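Local coordinates for Phenylalanine/tyrosine ammonia-lyase (Rhodosporidium toruloides, PDB 1Y2M), which catalyses the non-oxidative deamination of L-phenylalanine and L-tyrosine, releasing ammonium and forming trans-cinnamic acid and p-coumaric acid respectively, at residues B[288-291]-B[292-296]; B[320-323]-B[324-327]; B[425-428]-B[429-433]. All blocks are in the same frame, centred on the assembly; numbering follows the deposited sequence.

Contact 1. Residues B[288-291]-B[292-296]; sequences MLSL and LSQSL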
loop_
_atom_site.group_PDB
_atom_site.type_symbol
_atom_site.label_atom_id
_atom_site.label_comp_id
_atom_site.label_asym_id
_atom_site.label_seq_id
_atom_site.Cartn_x
_atom_site.Cartn_y
_atom_site.Cartn_z
HETATM N N MSE B 288 14.016 -16.322 14.094
HETATM C CA MSE B 288 15.426 -16.609 13.809
HETATM C C MSE B 288 16.086 -15.441 13.093
HETATM O O MSE B 288 17.225 -15.085 13.359
HETATM C CB MSE B 288 15.605 -17.872 12.964
HETATM C CG MSE B 288 14.910 -19.067 13.480
HETATM SE SE MSE B 288 15.382 -19.485 15.347
HETATM C CE MSE B 288 13.873 -20.800 15.583
ATOM N N LEU B 289 15.340 -14.824 12.176
ATOM C CA LEU B 289 15.863 -13.765 11.368
ATOM C C LEU B 289 16.025 -12.514 12.266
ATOM O O LEU B 289 16.960 -11.767 12.098
ATOM C CB LEU B 289 14.944 -13.491 10.191
ATOM C CG LEU B 289 14.912 -14.511 9.069
ATOM C CD1 LEU B 289 13.775 -14.206 8.115
ATOM C CD2 LEU B 289 16.228 -14.518 8.309
ATOM N N SER B 290 15.176 -12.354 13.265
ATOM C CA SER B 290 15.303 -11.263 14.221
ATOM C C SER B 290 16.589 -11.431 15.000
ATOM O O SER B 290 17.351 -10.484 15.189
ATOM C CB SER B 290 14.125 -11.333 15.204
ATOM O OG SER B 290 14.254 -10.381 16.232
ATOM N N LEU B 291 16.875 -12.667 15.432
ATOM C CA LEU B 291 18.124 -12.924 16.186
ATOM C C LEU B 291 19.335 -12.733 15.298
ATOM O O LEU B 291 20.360 -12.193 15.711
ATOM C CB LEU B 291 18.117 -14.301 16.843
ATOM C CG LEU B 291 17.083 -14.478 17.978
ATOM C CD1 LEU B 291 17.251 -15.873 18.625
ATOM C CD2 LEU B 291 17.210 -13.410 19.036
ATOM N N LEU B 292 19.232 -13.156 14.061
ATOM C CA LEU B 292 20.338 -12.976 13.096
ATOM C C LEU B 292 20.619 -11.487 12.819
ATOM O O LEU B 292 21.759 -11.063 12.670
ATOM C CB LEU B 292 20.073 -13.767 11.820
ATOM C CG LEU B 292 21.057 -13.625 10.653
ATOM C CD1 LEU B 292 22.478 -14.065 11.102
ATOM C CD2 LEU B 292 20.629 -14.383 9.415
ATOM N N SER B 293 19.568 -10.684 12.772
ATOM C CA SER B 293 19.686 -9.230 12.591
ATOM C C SER B 293 20.518 -8.618 13.727
ATOM O O SER B 293 21.341 -7.725 13.515
ATOM C CB SER B 293 18.301 -8.582 12.582
ATOM O OG SER B 293 18.476 -7.179 12.442
ATOM N N GLN B 294 20.284 -9.109 14.937
ATOM C CA GLN B 294 21.011 -8.637 16.124
ATOM C C GLN B 294 22.488 -9.054 16.062
ATOM O O GLN B 294 23.408 -8.282 16.359
ATOM C CB GLN B 294 20.359 -9.181 17.373
ATOM C CG GLN B 294 19.041 -8.472 17.582
ATOM C CD GLN B 294 18.254 -8.970 18.777
ATOM O OE1 GLN B 294 18.801 -9.044 19.871
ATOM N NE2 GLN B 294 16.997 -9.290 18.582
ATOM N N SER B 295 22.698 -10.296 15.674
ATOM C CA SER B 295 24.043 -10.815 15.491
ATOM C C SER B 295 24.837 -10.034 14.438
ATOM O O SER B 295 26.002 -9.683 14.623
ATOM C CB SER B 295 24.013 -12.324 15.179
ATOM O OG SER B 295 23.455 -13.061 16.281
ATOM N N LEU B 296 24.186 -9.730 13.321
ATOM C CA LEU B 296 24.787 -8.954 12.261
ATOM C C LEU B 296 25.056 -7.526 12.690
ATOM O O LEU B 296 26.080 -6.967 12.325
ATOM C CB LEU B 296 23.863 -8.962 11.048
ATOM C CG LEU B 296 23.873 -10.266 10.277
ATOM C CD1 LEU B 296 22.777 -10.276 9.272
ATOM C CD2 LEU B 296 25.190 -10.414 9.568
HETATM O O HOH W 1 15.782 -8.124 16.010
#
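M288, present as selenomethionine, meets L292 through the backbone: its O accepts the N-H of L292 at 2.9 Å. The long selenium-bearing chain turns off to V48 and L52 of helix 44-52, where a flexible apolar group suits a helix-helix seam. L289 repeats the pattern, its O taking N of S293 at 2.9 Å, while its isobutyl group packs on N517 and S521 of helix 506-560. These i to i+4 bonds belong to the middle of helix 273-303, one of the long helices in the central bundle of the PAL/histidase fold. At S290 the side chains join in. OG lies opposite the backbone N (chi1 174°) and receives a hydrogen bond of 2.7 Å from water 1. The water in turn accepts a hydrogen bond from NE2 of Q294 at 3.1 Å. Direct approach of S290 OG to Q294 NE2 is 3.8 Å, and the water bridges them. Small S290 leaves its OG near Q44, to which it is also hydrogen-bonded, while OE1 of Q294 is held by N331, so both ends of this buried amide have partners. L291 sends CD2 obliquely across Q294, coming to 4.2 Å from NE2. Its O receives N of S295 at 3.0 Å and, weakly, OG of S295 at 3.3 Å, the hydroxyl folding back beside its own backbone N to reach this carbonyl.

Contact 2. Residues B[320-323]-B[324-327]; sequences RPHP and TQIE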
loop_
_atom_site.group_PDB
_atom_site.type_symbol
_atom_site.label_atom_id
_atom_site.label_comp_id
_atom_site.label_asym_id
_atom_site.label_seq_id
_atom_site.Cartn_x
_atom_site.Cartn_y
_atom_site.Cartn_z
ATOM N N ARG B 320 15.251 4.370 29.211
ATOM C CA ARG B 320 14.108 4.198 28.306
ATOM C C ARG B 320 13.667 2.734 28.326
ATOM O O ARG B 320 13.990 1.934 27.436
ATOM C CB ARG B 320 14.419 4.698 26.877
ATOM C CG ARG B 320 13.213 4.585 25.917
ATOM C CD ARG B 320 13.497 5.396 24.692
ATOM N NE ARG B 320 12.439 5.486 23.659
ATOM C CZ ARG B 320 12.554 5.107 22.409
ATOM N NH1 ARG B 320 13.590 4.382 21.989
ATOM N NH2 ARG B 320 11.567 5.405 21.567
ATOM N N PRO B 321 12.990 2.361 29.426
ATOM C CA PRO B 321 12.859 0.954 29.774
ATOM C C PRO B 321 11.757 0.169 29.069
ATOM O O PRO B 321 10.965 -0.490 29.726
ATOM C CB PRO B 321 12.677 0.992 31.309
ATOM C CG PRO B 321 11.976 2.267 31.568
ATOM C CD PRO B 321 12.490 3.249 30.509
ATOM N N HIS B 322 11.731 0.239 27.742
ATOM C CA HIS B 322 10.876 -0.614 26.972
ATOM C C HIS B 322 11.484 -2.001 27.058
ATOM O O HIS B 322 12.658 -2.204 26.707
ATOM C CB HIS B 322 10.872 -0.196 25.520
ATOM C CG HIS B 322 10.130 1.055 25.246
ATOM N ND1 HIS B 322 8.757 1.134 25.326
ATOM C CD2 HIS B 322 10.562 2.268 24.845
ATOM C CE1 HIS B 322 8.383 2.358 25.012
ATOM N NE2 HIS B 322 9.458 3.075 24.728
ATOM N N PRO B 323 10.712 -2.969 27.554
ATOM C CA PRO B 323 11.314 -4.286 27.774
ATOM C C PRO B 323 12.081 -4.892 26.620
ATOM O O PRO B 323 13.164 -5.453 26.823
ATOM C CB PRO B 323 10.113 -5.153 28.171
ATOM C CG PRO B 323 9.202 -4.170 28.911
ATOM C CD PRO B 323 9.343 -2.874 28.120
ATOM N N THR B 324 11.569 -4.763 25.406
ATOM C CA THR B 324 12.245 -5.385 24.253
ATOM C C THR B 324 13.389 -4.530 23.759
ATOM O O THR B 324 14.296 -5.072 23.104
ATOM C CB THR B 324 11.296 -5.684 23.104
ATOM O OG1 THR B 324 10.546 -4.498 22.793
ATOM C CG2 THR B 324 10.368 -6.865 23.480
ATOM N N GLN B 325 13.398 -3.232 24.067
ATOM C CA GLN B 325 14.592 -2.445 23.796
ATOM C C GLN B 325 15.747 -2.915 24.707
ATOM O O GLN B 325 16.905 -3.097 24.271
ATOM C CB GLN B 325 14.327 -0.975 24.063
ATOM C CG GLN B 325 15.487 -0.090 23.637
ATOM C CD GLN B 325 15.212 1.374 23.850
ATOM O OE1 GLN B 325 14.127 1.866 23.534
ATOM N NE2 GLN B 325 16.239 2.112 24.327
ATOM N N ILE B 326 15.433 -3.068 25.985
ATOM C CA ILE B 326 16.373 -3.624 26.965
ATOM C C ILE B 326 16.893 -4.968 26.471
ATOM O O ILE B 326 18.081 -5.230 26.515
ATOM C CB ILE B 326 15.694 -3.773 28.309
ATOM C CG1 ILE B 326 15.365 -2.396 28.912
ATOM C CG2 ILE B 326 16.521 -4.618 29.254
ATOM C CD1 ILE B 326 14.475 -2.484 30.139
ATOM N N GLU B 327 15.974 -5.808 26.001
ATOM C CA GLU B 327 16.328 -7.130 25.524
ATOM C C GLU B 327 17.337 -7.094 24.389
ATOM O O GLU B 327 18.334 -7.810 24.396
ATOM C CB GLU B 327 15.066 -7.868 25.104
ATOM C CG GLU B 327 15.288 -9.152 24.382
ATOM C CD GLU B 327 13.960 -9.855 23.990
ATOM O OE1 GLU B 327 12.906 -9.474 24.538
ATOM O OE2 GLU B 327 14.009 -10.767 23.172
#
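I326 N donates to H322 O at 3.0 Å, an almost straight bond (174°) whose donor lies nearly along the C=O axis, and E327 N donates to P323 O at 2.9 Å. Together they start helix 323-336 in its first turn, with H322 at the N-cap and P323 in the first turn, where a proline ring is tolerated because no N-H is needed there. Just before it, P321 is the centre of an inverse gamma turn, closed by H322 N on R320 O, that swings the chain into the helix. Among the side chains, R320 and Q325 cross at about a right angle: NH1 comes within 3.0 Å of OE1, approaching obliquely with the guanidinium and amide planes 58° apart. The arginine chain, extended from CG to NE (CG anti to the backbone N, chi1 -178°), carries its charge to the second subunit, where NE forms a salt bridge with E389 and NH2 bonds the O of Q414. H322 NE2 also bonds that E389, and CD2 of its ring lies over one face of the guanidinium, toward the rim. With an alanine in place of R320, E389 of the second subunit would probably lose its salt-bridge mate, and the amide of Q325 would lose the group that crosses it. Q325 itself is steadied through NE2 by H316 and by N412 of the second subunit. Packing completes the turn: the CG1-CD1 arm of I326 folds back over the loop, its CD1 resting 3.8 Å from P321 CA and 4.1 Å from P321 CB.

Contact 3. Residues B[425-428]-B[429-433]; sequences TRLG and LAQIG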
loop_
_atom_site.group_PDB
_atom_site.type_symbol
_atom_site.label_atom_id
_atom_site.label_comp_id
_atom_site.label_asym_id
_atom_site.label_seq_id
_atom_site.Cartn_x
_atom_site.Cartn_y
_atom_site.Cartn_z
ATOM N N THR B 425 3.901 -9.145 11.534
ATOM C CA THR B 425 5.216 -9.750 11.312
ATOM C C THR B 425 5.780 -9.269 9.972
ATOM O O THR B 425 7.001 -9.036 9.866
ATOM C CB THR B 425 5.109 -11.273 11.409
ATOM O OG1 THR B 425 4.652 -11.631 12.725
ATOM C CG2 THR B 425 6.460 -11.995 11.078
ATOM N N ARG B 426 4.953 -9.120 8.926
ATOM C CA ARG B 426 5.513 -8.776 7.616
ATOM C C ARG B 426 6.058 -7.342 7.627
ATOM O O ARG B 426 7.079 -7.018 6.996
ATOM C CB ARG B 426 4.419 -8.949 6.563
ATOM C CG ARG B 426 4.980 -8.998 5.166
ATOM C CD ARG B 426 3.978 -9.480 4.135
ATOM N NE ARG B 426 2.726 -8.719 4.096
ATOM C CZ ARG B 426 1.556 -9.059 4.675
ATOM N NH1 ARG B 426 0.501 -8.280 4.520
ATOM N NH2 ARG B 426 1.393 -10.150 5.406
ATOM N N LEU B 427 5.415 -6.500 8.383
ATOM C CA LEU B 427 5.881 -5.132 8.516
ATOM C C LEU B 427 7.176 -5.158 9.306
ATOM O O LEU B 427 8.157 -4.520 8.930
ATOM C CB LEU B 427 4.808 -4.242 9.177
ATOM C CG LEU B 427 5.227 -2.769 9.341
ATOM C CD1 LEU B 427 5.672 -2.095 8.078
ATOM C CD2 LEU B 427 4.085 -2.038 9.970
ATOM N N GLY B 428 7.219 -5.931 10.380
ATOM C CA GLY B 428 8.494 -6.117 11.098
ATOM C C GLY B 428 9.673 -6.595 10.282
ATOM O O GLY B 428 10.781 -6.095 10.422
ATOM N N LEU B 429 9.411 -7.557 9.398
ATOM C CA LEU B 429 10.453 -8.105 8.497
ATOM C C LEU B 429 11.004 -6.978 7.615
ATOM O O LEU B 429 12.217 -6.901 7.336
ATOM C CB LEU B 429 9.926 -9.276 7.676
ATOM C CG LEU B 429 9.573 -10.510 8.506
ATOM C CD1 LEU B 429 8.763 -11.492 7.682
ATOM C CD2 LEU B 429 10.844 -11.145 9.115
ATOM N N ALA B 430 10.120 -6.095 7.165
ATOM C CA ALA B 430 10.556 -4.992 6.325
ATOM C C ALA B 430 11.417 -4.018 7.146
ATOM O O ALA B 430 12.370 -3.434 6.637
ATOM C CB ALA B 430 9.371 -4.265 5.751
ATOM N N GLN B 431 11.074 -3.830 8.407
ATOM C CA GLN B 431 11.838 -2.943 9.282
ATOM C C GLN B 431 13.220 -3.520 9.629
ATOM O O GLN B 431 14.227 -2.789 9.657
ATOM C CB GLN B 431 11.102 -2.607 10.575
ATOM C CG GLN B 431 9.787 -1.861 10.328
ATOM C CD GLN B 431 9.970 -0.669 9.472
ATOM O OE1 GLN B 431 10.430 0.374 9.947
ATOM N NE2 GLN B 431 9.616 -0.792 8.179
ATOM N N ILE B 432 13.281 -4.817 9.920
ATOM C CA ILE B 432 14.569 -5.500 10.094
ATOM C C ILE B 432 15.387 -5.324 8.819
ATOM O O ILE B 432 16.552 -4.911 8.845
ATOM C CB ILE B 432 14.382 -7.024 10.357
ATOM C CG1 ILE B 432 13.635 -7.268 11.676
ATOM C CG2 ILE B 432 15.755 -7.733 10.353
ATOM C CD1 ILE B 432 13.176 -8.681 11.880
ATOM N N GLY B 433 14.782 -5.633 7.668
ATOM C CA GLY B 433 15.492 -5.494 6.389
ATOM C C GLY B 433 16.043 -4.061 6.183
ATOM O O GLY B 433 17.217 -3.877 5.807
#
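L429 packs back against T425 one turn earlier in helix 416-443, and its chain can be followed outward. CB sits 3.7 Å from O of T425 and equally far from O of R426. With CG anti to the carbonyl carbon (chi1 -66°), the next atom leans over the T425 carbonyl, 3.3 Å from its O, and CD1 ends beside the methyl of T425, 4.1 Å from CG2. The two side chains lie side by side and point the same way. A beta-branched threonine suits the spot: CG2 joins the apolar seam toward helices 506-560 and 273-303, while OG1 turns back to bond the O of T421. Q431 repeats the relation with L427 on a different side of the helix: chi1 (-62°) sets CG 3.4 Å from L427 O, and the bend at chi2 (-53°) then turns the amide so that NE2 passes 4.2 Å from L427 CD1. That NE2 is bonded to the O of T489 of the second subunit, against which L427 also packs. G428 adds no side chain between the two pairs; its O accepts I432 N at 2.9 Å, and I432 CG1 lies 3.3 Å from that oxygen. R426 leads away from the turn to bond L484 O and S509 and to form a salt bridge with E423. The chemistry is thus divided: the main chain pairs its N-H and C=O groups along the helix, leaving apolar atoms to meet the neighbouring helices and polar tips to reach partners beyond the turn.

All three contacts are local, two within long helices and one at a helix start, but they occupy different depths. Contact 1 is wholly buried near the centre of the chain and is touched by no other subunit; contact 3, about 12 Å away between centres, lies in a neighbouring helix and meets it directly, I432 CG2 resting 3.5 Å from S293 OG. Both pack on helices 368-391 and 506-560. Contact 2 lies farther out and shares helix 368-391 with them. Toward the second subunit, contact 2 offers a charge, R320 pairing with E389, and contact 3 a neutral amide; R426 of contact 3 keeps its salt bridge within the chain and packs on H483 of the third subunit. Contact 1 relies on leucines, serines and a bridging water.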